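Local coordinates for protein endo-beta-mannanase (Opitutaceae bacterium TAV5, PDB 7BOB) that hydrolyses beta-1,4-mannosidic linkages as a homotrimeric family 5 exo-mannosidase, probably releasing mannose from the chain ends of manno-oligosaccharides, at residues C29-W34 and A324-Y329; A528-T533 and L540-R545. One frame throughout, in Å; residues are numbered along the deposited sequence.

Contact 1: residues C29-W34 and A324-Y329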
ATOM      1  N   CYS A  29     -35.556  15.873 -10.188  1.00 47.82           N
ATOM      2  CA  CYS A  29     -34.555  16.577  -9.396  1.00 45.81           C
ATOM      3  C   CYS A  29     -33.629  15.677  -8.592  1.00 46.65           C
ATOM      4  O   CYS A  29     -32.738  16.204  -7.920  1.00 44.21           O
ATOM      5  CB  CYS A  29     -35.260  17.551  -8.429  1.00 45.93           C
ATOM      6  SG  CYS A  29     -36.552  16.742  -7.406  1.00 47.77           S
ATOM      7  N   GLY A  30     -33.820  14.351  -8.608  1.00 46.17           N
ATOM      8  CA  GLY A  30     -33.021  13.463  -7.793  1.00 42.35           C
ATOM      9  C   GLY A  30     -32.811  13.968  -6.377  1.00 45.88           C
ATOM     10  O   GLY A  30     -33.764  14.349  -5.691  1.00 43.86           O
ATOM     11  N   VAL A  31     -31.542  14.022  -5.961  1.00 48.60           N
ATOM     12  CA  VAL A  31     -31.158  14.344  -4.593  1.00 44.00           C
ATOM     13  C   VAL A  31     -31.475  15.771  -4.181  1.00 45.82           C
ATOM     14  O   VAL A  31     -31.291  16.107  -3.007  1.00 45.37           O
ATOM     15  CB  VAL A  31     -29.643  14.140  -4.386  1.00 45.40           C
ATOM     16  CG1 VAL A  31     -29.266  12.700  -4.590  1.00 46.79           C
ATOM     17  CG2 VAL A  31     -28.843  15.070  -5.322  1.00 43.92           C
ATOM     18  N   GLU A  32     -31.881  16.633  -5.113  1.00 41.00           N
ATOM     19  CA  GLU A  32     -32.253  18.003  -4.778  1.00 46.59           C
ATOM     20  C   GLU A  32     -33.728  18.129  -4.382  1.00 46.59           C
ATOM     21  O   GLU A  32     -34.251  19.244  -4.376  1.00 49.61           O
ATOM     22  CB  GLU A  32     -31.938  18.947  -5.954  1.00 43.40           C
ATOM     23  CG  GLU A  32     -30.415  19.049  -6.322  1.00 42.56           C
ATOM     24  CD  GLU A  32     -29.543  19.432  -5.117  1.00 46.29           C
ATOM     25  OE1 GLU A  32     -29.935  20.381  -4.407  1.00 48.67           O
ATOM     26  OE2 GLU A  32     -28.473  18.793  -4.870  1.00 49.62           O
ATOM     27  N   MET A  33     -34.385  17.013  -4.033  1.00 46.84           N
ATOM     28  CA  MET A  33     -35.837  16.994  -3.821  1.00 47.88           C
ATOM     29  C   MET A  33     -36.305  18.056  -2.831  1.00 46.64           C
ATOM     30  O   MET A  33     -37.316  18.723  -3.067  1.00 50.80           O
ATOM     31  CB  MET A  33     -36.277  15.619  -3.325  1.00 43.53           C
ATOM     32  CG  MET A  33     -37.747  15.556  -2.957  1.00 43.98           C
ATOM     33  SD  MET A  33     -38.221  13.963  -2.238  1.00 51.48           S
ATOM     34  CE  MET A  33     -37.340  14.040  -0.672  1.00 46.33           C
ATOM     35  N   TRP A  34     -35.615  18.196  -1.698  1.00 46.73           N
ATOM     36  CA  TRP A  34     -36.057  19.130  -0.673  1.00 48.59           C
ATOM     37  C   TRP A  34     -35.999  20.572  -1.156  1.00 53.05           C
ATOM     38  O   TRP A  34     -36.827  21.398  -0.735  1.00 52.17           O
ATOM     39  CB  TRP A  34     -35.227  18.954   0.594  1.00 42.32           C
ATOM     40  CG  TRP A  34     -35.391  17.581   1.174  1.00 44.86           C
ATOM     41  CD1 TRP A  34     -34.460  16.574   1.183  1.00 47.52           C
ATOM     42  CD2 TRP A  34     -36.566  17.048   1.811  1.00 47.84           C
ATOM     43  NE1 TRP A  34     -34.980  15.456   1.797  1.00 47.45           N
ATOM     44  CE2 TRP A  34     -36.268  15.718   2.191  1.00 47.93           C
ATOM     45  CE3 TRP A  34     -37.837  17.570   2.105  1.00 45.65           C
ATOM     46  CZ2 TRP A  34     -37.200  14.894   2.844  1.00 51.30           C
ATOM     47  CZ3 TRP A  34     -38.762  16.758   2.757  1.00 48.17           C
ATOM     48  CH2 TRP A  34     -38.440  15.433   3.120  1.00 50.36           C
ATOM     49  N   ALA A 324     -32.278  14.096 -14.063  1.00 49.49           N
ATOM     50  CA  ALA A 324     -31.770  15.350 -13.535  1.00 50.15           C
ATOM     51  C   ALA A 324     -30.291  15.511 -13.898  1.00 50.28           C
ATOM     52  O   ALA A 324     -29.459  14.696 -13.468  1.00 48.04           O
ATOM     53  CB  ALA A 324     -31.952  15.395 -12.021  1.00 46.52           C
ATOM     54  N   PRO A 325     -29.935  16.507 -14.704  1.00 50.93           N
ATOM     55  CA  PRO A 325     -28.512  16.716 -15.063  1.00 52.24           C
ATOM     56  C   PRO A 325     -27.746  17.427 -13.952  1.00 49.26           C
ATOM     57  O   PRO A 325     -27.377  18.581 -14.046  1.00 51.03           O
ATOM     58  CB  PRO A 325     -28.620  17.561 -16.339  1.00 49.88           C
ATOM     59  CG  PRO A 325     -29.876  18.389 -16.114  1.00 51.40           C
ATOM     60  CD  PRO A 325     -30.824  17.523 -15.301  1.00 48.14           C
ATOM     61  N   LEU A 326     -27.509  16.745 -12.835  1.00 46.70           N
ATOM     62  CA  LEU A 326     -26.823  17.414 -11.739  1.00 48.16           C
ATOM     63  C   LEU A 326     -26.089  16.388 -10.883  1.00 52.57           C
ATOM     64  O   LEU A 326     -26.326  15.178 -10.977  1.00 50.23           O
ATOM     65  CB  LEU A 326     -27.794  18.245 -10.902  1.00 49.12           C
ATOM     66  CG  LEU A 326     -29.063  17.552 -10.405  1.00 52.48           C
ATOM     67  CD1 LEU A 326     -28.730  16.725  -9.184  1.00 51.99           C
ATOM     68  CD2 LEU A 326     -30.170  18.591 -10.085  1.00 49.31           C
ATOM     69  N   HIS A 327     -25.196  16.908 -10.038  1.00 48.44           N
ATOM     70  CA  HIS A 327     -24.378  16.097  -9.143  1.00 50.55           C
ATOM     71  C   HIS A 327     -25.276  15.229  -8.262  1.00 48.14           C
ATOM     72  O   HIS A 327     -26.197  15.746  -7.630  1.00 48.18           O
ATOM     73  CB  HIS A 327     -23.503  17.028  -8.289  1.00 45.71           C
ATOM     74  CG  HIS A 327     -22.588  16.326  -7.327  1.00 52.37           C
ATOM     75  ND1 HIS A 327     -21.517  15.554  -7.739  1.00 52.35           N
ATOM     76  CD2 HIS A 327     -22.546  16.332  -5.971  1.00 48.11           C
ATOM     77  CE1 HIS A 327     -20.868  15.102  -6.678  1.00 51.33           C
ATOM     78  NE2 HIS A 327     -21.474  15.554  -5.593  1.00 51.05           N
ATOM     79  N   PRO A 328     -25.025  13.917  -8.162  1.00 49.14           N
ATOM     80  CA  PRO A 328     -23.880  13.173  -8.690  1.00 47.43           C
ATOM     81  C   PRO A 328     -24.216  12.321  -9.925  1.00 47.26           C
ATOM     82  O   PRO A 328     -23.434  11.427 -10.282  1.00 50.04           O
ATOM     83  CB  PRO A 328     -23.520  12.278  -7.511  1.00 46.31           C
ATOM     84  CG  PRO A 328     -24.906  11.843  -7.000  1.00 46.38           C
ATOM     85  CD  PRO A 328     -25.844  13.067  -7.269  1.00 45.04           C
ATOM     86  N   TYR A 329     -25.360  12.587 -10.565  1.00 46.53           N
ATOM     87  CA  TYR A 329     -25.779  11.824 -11.738  1.00 45.83           C
ATOM     88  C   TYR A 329     -24.948  12.130 -12.978  1.00 51.66           C
ATOM     89  O   TYR A 329     -25.043  11.374 -13.955  1.00 49.40           O
ATOM     90  CB  TYR A 329     -27.257  12.088 -12.041  1.00 48.58           C
ATOM     91  CG  TYR A 329     -28.134  11.892 -10.828  1.00 49.82           C
ATOM     92  CD1 TYR A 329     -28.443  10.608 -10.365  1.00 44.92           C
ATOM     93  CD2 TYR A 329     -28.635  12.982 -10.126  1.00 44.48           C
ATOM     94  CE1 TYR A 329     -29.227  10.426  -9.232  1.00 42.84           C
ATOM     95  CE2 TYR A 329     -29.425  12.799  -8.990  1.00 45.82           C
ATOM     96  CZ  TYR A 329     -29.712  11.522  -8.551  1.00 46.18           C
ATOM     97  OH  TYR A 329     -30.474  11.341  -7.427  1.00 50.05           O
TER
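Two loops of the family 5 (beta/alpha)8 barrel meet here: C29-W34, which follows strand 20-23 and runs into helix 33-36, and A324-Y329, which follows strand 311-316. The tight part is built on Y329. Its hydroxyl end abuts the G30-V31 peptide, with OH 3.3 Å from G30 CA and 3.2 Å from V31 N, the latter near the plane of the ring at its edge. G30 has to be bare: a side chain there would run into Y329 CE2, and its positive phi (44°) also suits glycine. V31 slides past the phenol in the opposite sense, CG1 lying 3.4 Å from Y329 OH, while V31 CG2 lies 3.6 Å from H327 O and meets P328 CD tip to tip; P328 follows a cis peptide bond. An alanine in place of Y329 would remove the phenol that meets G30 and V31, and would probably loosen the two loops. Looser and partly exposed is the flank of L326 and E32, which cross obliquely; the E32 carboxylate turns to R62 in a salt bridge. P325 packs on K458 and H327 on H399, both of a second subunit. At this flank, L326 CD2 rests 3.8 Å from E32 CG, a methyl against the bend of the glutamate chain.

Contact 2: residues A528-T533 and L540-R545; sequences AQILMT and LVLRHR
Strands 529-533 and 540-545 run antiparallel as the arms of a beta hairpin, their axes 4.5 Å apart at closest approach and their directions 155° apart, with the register slipping by one residue at a classic beta bulge. Q529 and R543 form a hydrogen-bonded pair, Q529 N to R543 O and R543 N to Q529 O both spanning 2.9 Å. At the bulge L531 and M532 both face V541, whose carbonyl oxygen takes two N-H groups: L531 N at 2.7 Å, a bent bond, and M532 N at 3.2 Å, straighter and on a lone pair. L540 and V541 together face M532, a second classic bulge, and M532 O is likewise gripped twice, by V541 N and L540 N, both donors standing above its carbonyl plane.

At the first bulge the L531 backbone is helical and its CB points toward the partner strand. Its CG is anti to the backbone N (chi1 -164°), and the side chain crosses R543 obliquely, so that L531 CD2 sits over the centre of one guanidinium face, 3.5 Å from R543 CZ. The arginine chain is extended through chi2 and then bends at chi3 (-83°), bringing the flat group over to the leucine; its NE is hydrogen-bonded to T552 OG1. Beside them M532 and V541 point the same way, M532 SD lying 3.8 Å from V541 CG2. On the reverse face I530 and L542 run side by side, I530 CG1 touching L542 CD2 at 4.1 Å. A528 CB packs against the CB atoms of L542 and H544.

Strand 529-533 is the outermost strand of its mixed sheet within the chain, whereas 539-546 also pairs with strand 549-554. M532 and L540 reach strand 501-505, I530 and L542 touch strand 520-525, and H544 ND1 is hydrogen-bonded to L487 O, in the last turn of helix 482-488.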
ATOM      1  N   ALA A 528      -5.089 -39.883  13.451  1.00 57.00           N
ATOM      2  CA  ALA A 528      -5.781 -39.703  12.185  1.00 58.42           C
ATOM      3  C   ALA A 528      -5.301 -40.720  11.157  1.00 60.20           C
ATOM      4  O   ALA A 528      -4.157 -41.188  11.192  1.00 58.71           O
ATOM      5  CB  ALA A 528      -5.585 -38.287  11.645  1.00 54.31           C
ATOM      6  N   GLN A 529      -6.202 -41.055  10.241  1.00 60.19           N
ATOM      7  CA  GLN A 529      -5.903 -41.828   9.048  1.00 59.25           C
ATOM      8  C   GLN A 529      -5.599 -40.883   7.895  1.00 57.82           C
ATOM      9  O   GLN A 529      -6.139 -39.775   7.815  1.00 58.62           O
ATOM     10  CB  GLN A 529      -7.083 -42.728   8.659  1.00 62.60           C
ATOM     11  CG  GLN A 529      -7.536 -43.771   9.715  1.00 66.57           C
ATOM     12  CD  GLN A 529      -8.341 -43.175  10.886  1.00 71.43           C
ATOM     13  OE1 GLN A 529      -7.797 -42.966  11.977  1.00 76.89           O
ATOM     14  NE2 GLN A 529      -9.642 -42.915  10.664  1.00 71.00           N
ATOM     15  N   ILE A 530      -4.735 -41.326   6.994  1.00 56.79           N
ATOM     16  CA  ILE A 530      -4.365 -40.529   5.832  1.00 59.04           C
ATOM     17  C   ILE A 530      -5.356 -40.852   4.719  1.00 61.14           C
ATOM     18  O   ILE A 530      -5.291 -41.917   4.101  1.00 61.69           O
ATOM     19  CB  ILE A 530      -2.916 -40.798   5.414  1.00 58.59           C
ATOM     20  CG1 ILE A 530      -1.967 -40.164   6.435  1.00 60.41           C
ATOM     21  CG2 ILE A 530      -2.634 -40.249   4.024  1.00 58.02           C
ATOM     22  CD1 ILE A 530      -0.525 -40.638   6.303  1.00 65.41           C
ATOM     23  N   LEU A 531      -6.284 -39.936   4.466  1.00 59.19           N
ATOM     24  CA  LEU A 531      -7.311 -40.200   3.466  1.00 59.27           C
ATOM     25  C   LEU A 531      -6.800 -39.967   2.047  1.00 64.03           C
ATOM     26  O   LEU A 531      -7.196 -40.691   1.124  1.00 64.89           O
ATOM     27  CB  LEU A 531      -8.540 -39.344   3.756  1.00 57.00           C
ATOM     28  CG  LEU A 531      -9.872 -39.680   3.091  1.00 62.85           C
ATOM     29  CD1 LEU A 531     -10.575 -40.834   3.791  1.00 62.00           C
ATOM     30  CD2 LEU A 531     -10.774 -38.435   3.093  1.00 60.10           C
ATOM     31  N   MET A 532      -5.918 -38.989   1.852  1.00 60.94           N
ATOM     32  CA  MET A 532      -5.361 -38.686   0.542  1.00 58.74           C
ATOM     33  C   MET A 532      -3.928 -38.213   0.722  1.00 62.25           C
ATOM     34  O   MET A 532      -3.567 -37.650   1.760  1.00 63.87           O
ATOM     35  CB  MET A 532      -6.158 -37.604  -0.202  1.00 59.60           C
ATOM     36  CG  MET A 532      -7.518 -38.034  -0.697  1.00 63.58           C
ATOM     37  SD  MET A 532      -8.550 -36.627  -1.185  1.00 66.18           S
ATOM     38  CE  MET A 532      -7.363 -35.695  -2.176  1.00 59.29           C
ATOM     39  N   THR A 533      -3.122 -38.425  -0.307  1.00 59.70           N
ATOM     40  CA  THR A 533      -1.748 -37.963  -0.335  1.00 64.12           C
ATOM     41  C   THR A 533      -1.600 -37.052  -1.536  1.00 61.94           C
ATOM     42  O   THR A 533      -2.405 -37.100  -2.467  1.00 62.67           O
ATOM     43  CB  THR A 533      -0.748 -39.139  -0.443  1.00 68.68           C
ATOM     44  OG1 THR A 533      -1.171 -40.033  -1.487  1.00 64.22           O
ATOM     45  CG2 THR A 533      -0.690 -39.915   0.864  1.00 65.55           C
ATOM     46  N   LEU A 540      -2.021 -35.259   2.718  1.00 59.13           N
ATOM     47  CA  LEU A 540      -2.705 -34.038   2.309  1.00 58.02           C
ATOM     48  C   LEU A 540      -4.114 -33.905   2.884  1.00 58.97           C
ATOM     49  O   LEU A 540      -4.512 -32.794   3.242  1.00 54.87           O
ATOM     50  CB  LEU A 540      -2.745 -33.951   0.776  1.00 58.26           C
ATOM     51  CG  LEU A 540      -3.390 -32.668   0.255  1.00 58.70           C
ATOM     52  CD1 LEU A 540      -2.658 -31.440   0.808  1.00 57.24           C
ATOM     53  CD2 LEU A 540      -3.437 -32.644  -1.269  1.00 58.71           C
ATOM     54  N   VAL A 541      -4.876 -34.999   2.980  1.00 55.55           N
ATOM     55  CA  VAL A 541      -6.178 -35.002   3.651  1.00 55.85           C
ATOM     56  C   VAL A 541      -6.161 -36.062   4.747  1.00 56.15           C
ATOM     57  O   VAL A 541      -5.893 -37.240   4.476  1.00 59.23           O
ATOM     58  CB  VAL A 541      -7.350 -35.255   2.683  1.00 57.12           C
ATOM     59  CG1 VAL A 541      -8.662 -35.195   3.444  1.00 50.15           C
ATOM     60  CG2 VAL A 541      -7.364 -34.237   1.539  1.00 55.01           C
ATOM     61  N   LEU A 542      -6.439 -35.647   5.974  1.00 53.05           N
ATOM     62  CA  LEU A 542      -6.563 -36.545   7.111  1.00 54.63           C
ATOM     63  C   LEU A 542      -8.029 -36.737   7.490  1.00 57.78           C
ATOM     64  O   LEU A 542      -8.887 -35.893   7.201  1.00 58.83           O
ATOM     65  CB  LEU A 542      -5.800 -36.009   8.321  1.00 49.61           C
ATOM     66  CG  LEU A 542      -4.388 -35.489   8.122  1.00 55.01           C
ATOM     67  CD1 LEU A 542      -3.815 -35.038   9.462  1.00 50.38           C
ATOM     68  CD2 LEU A 542      -3.505 -36.567   7.486  1.00 54.06           C
ATOM     69  N   ARG A 543      -8.304 -37.858   8.168  1.00 57.74           N
ATOM     70  CA  ARG A 543      -9.638 -38.168   8.691  1.00 59.60           C
ATOM     71  C   ARG A 543      -9.503 -38.764  10.087  1.00 58.85           C
ATOM     72  O   ARG A 543      -8.794 -39.757  10.273  1.00 59.12           O
ATOM     73  CB  ARG A 543     -10.403 -39.140   7.775  1.00 58.52           C
ATOM     74  CG  ARG A 543     -11.877 -39.316   8.152  1.00 58.36           C
ATOM     75  CD  ARG A 543     -12.748 -39.743   6.972  1.00 59.98           C
ATOM     76  NE  ARG A 543     -13.164 -38.604   6.157  1.00 61.11           N
ATOM     77  CZ  ARG A 543     -13.691 -38.689   4.936  1.00 61.84           C
ATOM     78  NH1 ARG A 543     -13.890 -39.876   4.362  1.00 59.01           N
ATOM     79  NH2 ARG A 543     -14.029 -37.574   4.286  1.00 56.83           N
ATOM     80  N   HIS A 544     -10.176 -38.159  11.060  1.00 57.27           N
ATOM     81  CA  HIS A 544      -9.970 -38.481  12.466  1.00 58.34           C
ATOM     82  C   HIS A 544     -11.320 -38.590  13.138  1.00 62.64           C
ATOM     83  O   HIS A 544     -12.097 -37.627  13.123  1.00 60.42           O
ATOM     84  CB  HIS A 544      -9.129 -37.411  13.167  1.00 55.85           C
ATOM     85  CG  HIS A 544      -8.711 -37.779  14.556  1.00 56.99           C
ATOM     86  ND1 HIS A 544      -8.498 -36.842  15.543  1.00 56.78           N
ATOM     87  CD2 HIS A 544      -8.456 -38.984  15.122  1.00 59.89           C
ATOM     88  CE1 HIS A 544      -8.130 -37.452  16.656  1.00 57.71           C
ATOM     89  NE2 HIS A 544      -8.097 -38.753  16.427  1.00 60.29           N
ATOM     90  N   ARG A 545     -11.593 -39.737  13.743  1.00 58.69           N
ATOM     91  CA  ARG A 545     -12.834 -39.904  14.482  1.00 64.45           C
ATOM     92  C   ARG A 545     -12.596 -39.584  15.950  1.00 63.62           C
ATOM     93  O   ARG A 545     -11.574 -39.987  16.527  1.00 66.41           O
ATOM     94  CB  ARG A 545     -13.367 -41.323  14.282  1.00 68.58           C
ATOM     95  CG  ARG A 545     -13.924 -41.527  12.879  1.00 70.33           C
ATOM     96  CD  ARG A 545     -14.914 -42.715  12.826  1.00 82.72           C
ATOM     97  NE  ARG A 545     -15.864 -42.745  13.936  1.00 88.18           N
ATOM     98  CZ  ARG A 545     -16.992 -42.039  13.922  1.00 86.75           C
ATOM     99  NH1 ARG A 545     -17.282 -41.285  12.897  1.00 80.44           N
ATOM    100  NH2 ARG A 545     -17.851 -42.065  14.912  1.00 83.70           N
TER

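Overall arrangement
The two contacts share no element and lie on opposite sides of the chain's centre, their own centres about 61 Å apart. Contact 1 belongs to the eight-stranded parallel barrel and is mostly buried, yet its edge reaches a second subunit; contact 2 belongs to the C-terminal mixed sheet, is only partly buried, and touches no other chain. Their chemistry follows. In contact 1, loops some 290 residues apart are joined chiefly by packing of side chains on each other and on the backbone. In contact 2, near neighbours in sequence are joined by six backbone hydrogen bonds, and side chains add packing on both faces of the hairpin.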